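Local coordinates for protein plantazolicin methyltransferase BamL (PDB 5DLY) that probably transfers methyl groups from S-adenosylmethionine to the amino end of desmethyl-plantazolicin, at residues S189-M192 with E193-K196; E1-T4 with I5-S9. All coordinates share one frame; numbering follows the deposited sequence.

Contact 1 of 2, residues S189-M192 with E193-K196; sequences SLTM and EEFK. With 5D7 (prop-2-en-1-yl 2-[(1S)-1-amino-4-carbamimidamidobutyl]-1,3-thiazole-4-carboxylate), chain B.
Thr191 OG1 is gripped from two directions: it accepts a nearly straight bond (163°) from Glu194 N at 3.2 Å and pairs with a water 2.7 Å away, which in turn donates to Glu193 OE1. With the reciprocal bond from Thr191 N to Glu194 OE1 at 3.1 Å, this is a capping box, the classic way to close the amino end of a helix, here helix 192-203. Thr191 is the N-cap residue. Its OG1 lies between the backbone N and the carbonyl carbon (chi1 60°), and from there it turns back to the amide of Glu194. The Glu194 chain runs extended past CG and reaches back over the cap, so that Thr191 N meets OE1 from above the carboxylate, 43° out of its plane. Arg163 forms a salt bridge with the same OE1, so the carboxylate serves a charged partner as well as the helix end. Leu190 CD2 packs 3.6 Å from Glu194 OE1, while the other branch of Leu190, CD1, lies obliquely to the Phe195 ring, 4.1 Å from CD1 of that ring. Beyond, Phe195 and Met192 lean on Val213 and Leu258 of the sheet. Met192, bent at chi2 and chi3, brings SD to 4.0 Å from Lys196 CG. At the other end of the loop, Ser189 belongs to the pocket of the substrate analogue. Its OG meets the backbone oxygen of Gln185 and accepts a hydrogen bond from NH2 of the ligand's guanidinium group, 3.0 Å away.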
loop_
_atom_site.group_PDB
_atom_site.type_symbol
_atom_site.label_atom_id
_atom_site.label_comp_id
_atom_site.label_asym_id
_atom_site.label_seq_id
_atom_site.Cartn_x
_atom_site.Cartn_y
_atom_site.Cartn_z
ATOM N N SER A 189 -4.153 -10.910 -7.539
ATOM C CA SER A 189 -4.555 -9.499 -7.511
ATOM C C SER A 189 -6.004 -9.279 -7.929
ATOM O O SER A 189 -6.618 -10.141 -8.564
ATOM C CB SER A 189 -3.641 -8.674 -8.420
ATOM O OG SER A 189 -2.282 -8.908 -8.090
ATOM N N LEU A 190 -6.544 -8.115 -7.568
ATOM C CA LEU A 190 -7.857 -7.705 -8.041
ATOM C C LEU A 190 -7.707 -6.950 -9.354
ATOM O O LEU A 190 -6.621 -6.460 -9.688
ATOM C CB LEU A 190 -8.543 -6.803 -7.012
ATOM C CG LEU A 190 -8.819 -7.427 -5.635
ATOM C CD1 LEU A 190 -9.276 -6.362 -4.653
ATOM C CD2 LEU A 190 -9.810 -8.585 -5.692
ATOM N N THR A 191 -8.806 -6.850 -10.092
ATOM C CA THR A 191 -8.892 -5.941 -11.220
ATOM C C THR A 191 -9.416 -4.602 -10.721
ATOM O O THR A 191 -9.952 -4.502 -9.613
ATOM C CB THR A 191 -9.861 -6.453 -12.302
ATOM O OG1 THR A 191 -11.168 -6.598 -11.730
ATOM C CG2 THR A 191 -9.401 -7.782 -12.870
ATOM N N MET A 192 -9.267 -3.570 -11.543
ATOM C CA MET A 192 -9.833 -2.266 -11.246
ATOM C C MET A 192 -11.322 -2.347 -10.888
ATOM O O MET A 192 -11.761 -1.770 -9.892
ATOM C CB MET A 192 -9.626 -1.332 -12.439
ATOM C CG MET A 192 -10.270 0.026 -12.268
ATOM S SD MET A 192 -9.795 0.754 -10.696
ATOM C CE MET A 192 -8.088 1.166 -11.034
ATOM N N GLU A 193 -12.079 -3.068 -11.714
ATOM C CA GLU A 193 -13.506 -3.277 -11.504
ATOM C C GLU A 193 -13.807 -3.882 -10.125
ATOM O O GLU A 193 -14.675 -3.384 -9.397
ATOM C CB GLU A 193 -14.044 -4.179 -12.621
ATOM C CG GLU A 193 -15.505 -4.564 -12.496
ATOM C CD GLU A 193 -15.915 -5.563 -13.559
ATOM O OE1 GLU A 193 -15.668 -6.777 -13.379
ATOM O OE2 GLU A 193 -16.485 -5.125 -14.576
ATOM N N GLU A 194 -13.086 -4.942 -9.765
ATOM C CA GLU A 194 -13.295 -5.625 -8.485
ATOM C C GLU A 194 -12.920 -4.745 -7.303
ATOM O O GLU A 194 -13.597 -4.758 -6.279
ATOM C CB GLU A 194 -12.500 -6.928 -8.421
ATOM C CG GLU A 194 -13.010 -8.014 -9.355
ATOM C CD GLU A 194 -12.008 -9.130 -9.554
ATOM O OE1 GLU A 194 -10.824 -8.966 -9.173
ATOM O OE2 GLU A 194 -12.402 -10.188 -10.092
ATOM N N PHE A 195 -11.824 -4.005 -7.455
ATOM C CA PHE A 195 -11.329 -3.108 -6.418
ATOM C C PHE A 195 -12.326 -1.982 -6.154
ATOM O O PHE A 195 -12.601 -1.648 -4.992
ATOM C CB PHE A 195 -9.963 -2.568 -6.862
ATOM C CG PHE A 195 -9.193 -1.820 -5.798
ATOM C CD1 PHE A 195 -9.097 -2.297 -4.495
ATOM C CD2 PHE A 195 -8.515 -0.657 -6.133
ATOM C CE1 PHE A 195 -8.360 -1.603 -3.535
ATOM C CE2 PHE A 195 -7.771 0.038 -5.183
ATOM C CZ PHE A 195 -7.700 -0.438 -3.881
ATOM N N LYS A 196 -12.879 -1.417 -7.231
ATOM C CA LYS A 196 -13.909 -0.370 -7.129
ATOM C C LYS A 196 -15.133 -0.865 -6.366
ATOM O O LYS A 196 -15.651 -0.162 -5.486
ATOM C CB LYS A 196 -14.332 0.119 -8.519
ATOM C CG LYS A 196 -13.439 1.188 -9.132
ATOM C CD LYS A 196 -14.149 1.845 -10.312
ATOM C CE LYS A 196 -13.441 3.109 -10.785
ATOM N NZ LYS A 196 -12.847 2.984 -12.148
HETATM O O9 5D7 B . 4.810 -3.451 -7.419
HETATM C C6 5D7 B . 5.155 -4.489 -7.964
HETATM O O7 5D7 B . 5.506 -4.513 -9.362
HETATM C C8 5D7 B . 5.343 -3.365 -10.200
HETATM C C2 5D7 B . 5.260 -5.761 -7.210
HETATM N N3 5D7 B . 5.162 -5.809 -5.854
HETATM C C4 5D7 B . 5.287 -7.031 -5.316
HETATM S S5 5D7 B . 5.566 -8.176 -6.588
HETATM C C1 5D7 B . 5.499 -6.991 -7.840
HETATM C CA 5D7 B . 5.246 -7.469 -3.905
HETATM N N 5D7 B . 5.254 -6.274 -3.072
HETATM C CB 5D7 B . 4.013 -8.333 -3.605
HETATM C CG 5D7 B . 2.691 -7.850 -4.214
HETATM C CD 5D7 B . 1.542 -8.280 -3.314
HETATM N NE 5D7 B . 0.280 -7.944 -3.959
HETATM C CZ 5D7 B . -0.429 -8.669 -4.827
HETATM N NH2 5D7 B . -1.509 -8.212 -5.292
HETATM N NH1 5D7 B . -0.038 -9.829 -5.174
HETATM C C3 5D7 B . 5.731 -3.746 -11.605
HETATM C C5 5D7 B . 6.312 -2.878 -12.410
HETATM O O HOH W 1 -12.951 -7.538 -13.468
#

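Contact 2 of 2, residues E1-T4 with I5-S9; sequences EIET and IVRES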
loop_
_atom_site.group_PDB
_atom_site.type_symbol
_atom_site.label_atom_id
_atom_site.label_comp_id
_atom_site.label_asym_id
_atom_site.label_seq_id
_atom_site.Cartn_x
_atom_site.Cartn_y
_atom_site.Cartn_z
ATOM N N GLU A 1 -21.658 -10.119 -6.243
ATOM C CA GLU A 1 -21.221 -10.040 -4.822
ATOM C C GLU A 1 -19.702 -10.061 -4.731
ATOM O O GLU A 1 -19.039 -11.013 -5.169
ATOM C CB GLU A 1 -21.812 -11.177 -3.992
ATOM C CG GLU A 1 -21.604 -11.038 -2.491
ATOM C CD GLU A 1 -22.742 -10.301 -1.806
ATOM O OE1 GLU A 1 -23.862 -10.863 -1.723
ATOM O OE2 GLU A 1 -22.525 -9.159 -1.344
ATOM N N ILE A 2 -19.164 -9.000 -4.148
ATOM C CA ILE A 2 -17.723 -8.875 -3.974
ATOM C C ILE A 2 -17.205 -9.885 -2.947
ATOM O O ILE A 2 -16.080 -10.363 -3.073
ATOM C CB ILE A 2 -17.308 -7.411 -3.658
ATOM C CG1 ILE A 2 -15.784 -7.221 -3.756
ATOM C CG2 ILE A 2 -17.827 -6.966 -2.293
ATOM C CD1 ILE A 2 -15.184 -7.522 -5.116
ATOM N N GLU A 3 -18.035 -10.230 -1.956
ATOM C CA GLU A 3 -17.683 -11.246 -0.968
ATOM C C GLU A 3 -17.314 -12.578 -1.633
ATOM O O GLU A 3 -16.270 -13.155 -1.330
ATOM C CB GLU A 3 -18.812 -11.427 0.061
ATOM C CG GLU A 3 -18.674 -12.642 0.978
ATOM C CD GLU A 3 -17.582 -12.491 2.019
ATOM O OE1 GLU A 3 -17.238 -11.340 2.366
ATOM O OE2 GLU A 3 -17.074 -13.530 2.499
ATOM N N THR A 4 -18.163 -13.052 -2.543
ATOM C CA THR A 4 -17.909 -14.325 -3.222
ATOM C C THR A 4 -16.693 -14.269 -4.161
ATOM O O THR A 4 -15.906 -15.220 -4.205
ATOM C CB THR A 4 -19.142 -14.837 -3.996
ATOM O OG1 THR A 4 -20.327 -14.637 -3.217
ATOM C CG2 THR A 4 -18.991 -16.320 -4.290
ATOM N N ILE A 5 -16.531 -13.164 -4.889
ATOM C CA ILE A 5 -15.333 -12.963 -5.724
ATOM C C ILE A 5 -14.081 -13.078 -4.850
ATOM O O ILE A 5 -13.118 -13.762 -5.207
ATOM C CB ILE A 5 -15.357 -11.594 -6.440
ATOM C CG1 ILE A 5 -16.312 -11.636 -7.636
ATOM C CG2 ILE A 5 -13.958 -11.189 -6.913
ATOM C CD1 ILE A 5 -16.825 -10.282 -8.074
ATOM N N VAL A 6 -14.117 -12.422 -3.695
ATOM C CA VAL A 6 -13.009 -12.485 -2.738
ATOM C C VAL A 6 -12.795 -13.905 -2.195
ATOM O O VAL A 6 -11.661 -14.371 -2.119
ATOM C CB VAL A 6 -13.187 -11.444 -1.607
ATOM C CG1 VAL A 6 -12.288 -11.750 -0.416
ATOM C CG2 VAL A 6 -12.908 -10.052 -2.148
ATOM N N ARG A 7 -13.877 -14.601 -1.842
ATOM C CA ARG A 7 -13.748 -15.969 -1.330
ATOM C C ARG A 7 -13.213 -16.939 -2.379
ATOM O O ARG A 7 -12.433 -17.838 -2.057
ATOM C CB ARG A 7 -15.075 -16.498 -0.755
ATOM C CG ARG A 7 -15.551 -15.814 0.523
ATOM C CD ARG A 7 -14.884 -16.337 1.794
ATOM N NE ARG A 7 -13.464 -15.984 1.903
ATOM C CZ ARG A 7 -12.996 -14.760 2.155
ATOM N NH1 ARG A 7 -13.821 -13.733 2.322
ATOM N NH2 ARG A 7 -11.686 -14.565 2.218
ATOM N N GLU A 8 -13.618 -16.739 -3.631
ATOM C CA GLU A 8 -13.244 -17.657 -4.706
ATOM C C GLU A 8 -11.815 -17.467 -5.194
ATOM O O GLU A 8 -11.247 -18.368 -5.815
ATOM C CB GLU A 8 -14.234 -17.572 -5.870
ATOM C CG GLU A 8 -15.543 -18.303 -5.599
ATOM C CD GLU A 8 -15.343 -19.774 -5.259
ATOM O OE1 GLU A 8 -15.484 -20.139 -4.075
ATOM O OE2 GLU A 8 -15.033 -20.567 -6.166
ATOM N N SER A 9 -11.243 -16.301 -4.895
ATOM C CA SER A 9 -9.838 -16.011 -5.195
ATOM C C SER A 9 -8.922 -16.207 -3.981
ATOM O O SER A 9 -7.719 -15.927 -4.049
ATOM C CB SER A 9 -9.685 -14.596 -5.766
ATOM O OG SER A 9 -10.356 -13.626 -4.979
#
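Arg7 reaches back one helical turn to Glu3, and its side chain traces how an i to i+4 salt bridge is built on the first helix of the chain, 2-8. Its CB lies over Glu3 O, the carbonyl that also accepts the backbone bond from Arg7 N at 2.8 Å. CG, set beside the backbone N, touches this oxygen and is also 3.4 Å from Glu3 OE2. CD stays near OE2 while the chain bends at chi2 and chi3 and folds back along the helix. At the tip, NH1 donates to Glu3 OE2 over 3.3 Å, a long but fairly straight bond (161°). The acceptor lies almost in the guanidinium plane, at its edge, whereas NH1 stands well above the carboxylate plane; the two flat groups are turned 43° apart. Glu3 contributes a bend of its own: CG is anti to the backbone N (chi1 169°), and the turn at chi2 carries the carboxylate toward Arg7. NH2 forms a salt bridge with Glu10, the arginine's stronger partner, and probably feels the nearby like charge of Arg13. On another flank of the helix, Thr4 and Glu8 lie side by side, with Thr4 CG2 4.2 Å from Glu8 CG. At the carboxyl end, where the chain leaves helical geometry, Ser9 OG donates to Ile5 O at 2.8 Å. Ile2 anchors an apolar patch, with CG1 4.3 Å from Val6 CG2 and CD1 equally far from Ile5 CG2. Ile2 settles on Gln197, Leu198 and Val201 of helix 192-203, while Glu3 and Val6 meet Ile140 of helix 139-148, so that the amino-terminal helix spans both.

How the contacts relate
The two contacts follow one another along the chain, contact 2 at its very start and contact 1 far downstream, yet their centres are only 11 Å apart on the same side of the molecule. They meet directly: Ile2 CD1 packs 3.4 Å from Glu194 O, and Ile5 CG2 lies 3.7 Å from Glu194 OE2. The first turns of helix 192-203, closed by contact 1, thus have the amino-terminal helix 2-8 packed against one flank, with strands 209-214 and 258-265 touching other side chains. Together they illustrate how the amino-terminal helix packs onto helix 192-203 of a Rossmann-like methyltransferase, beside a loop that reaches the substrate pocket.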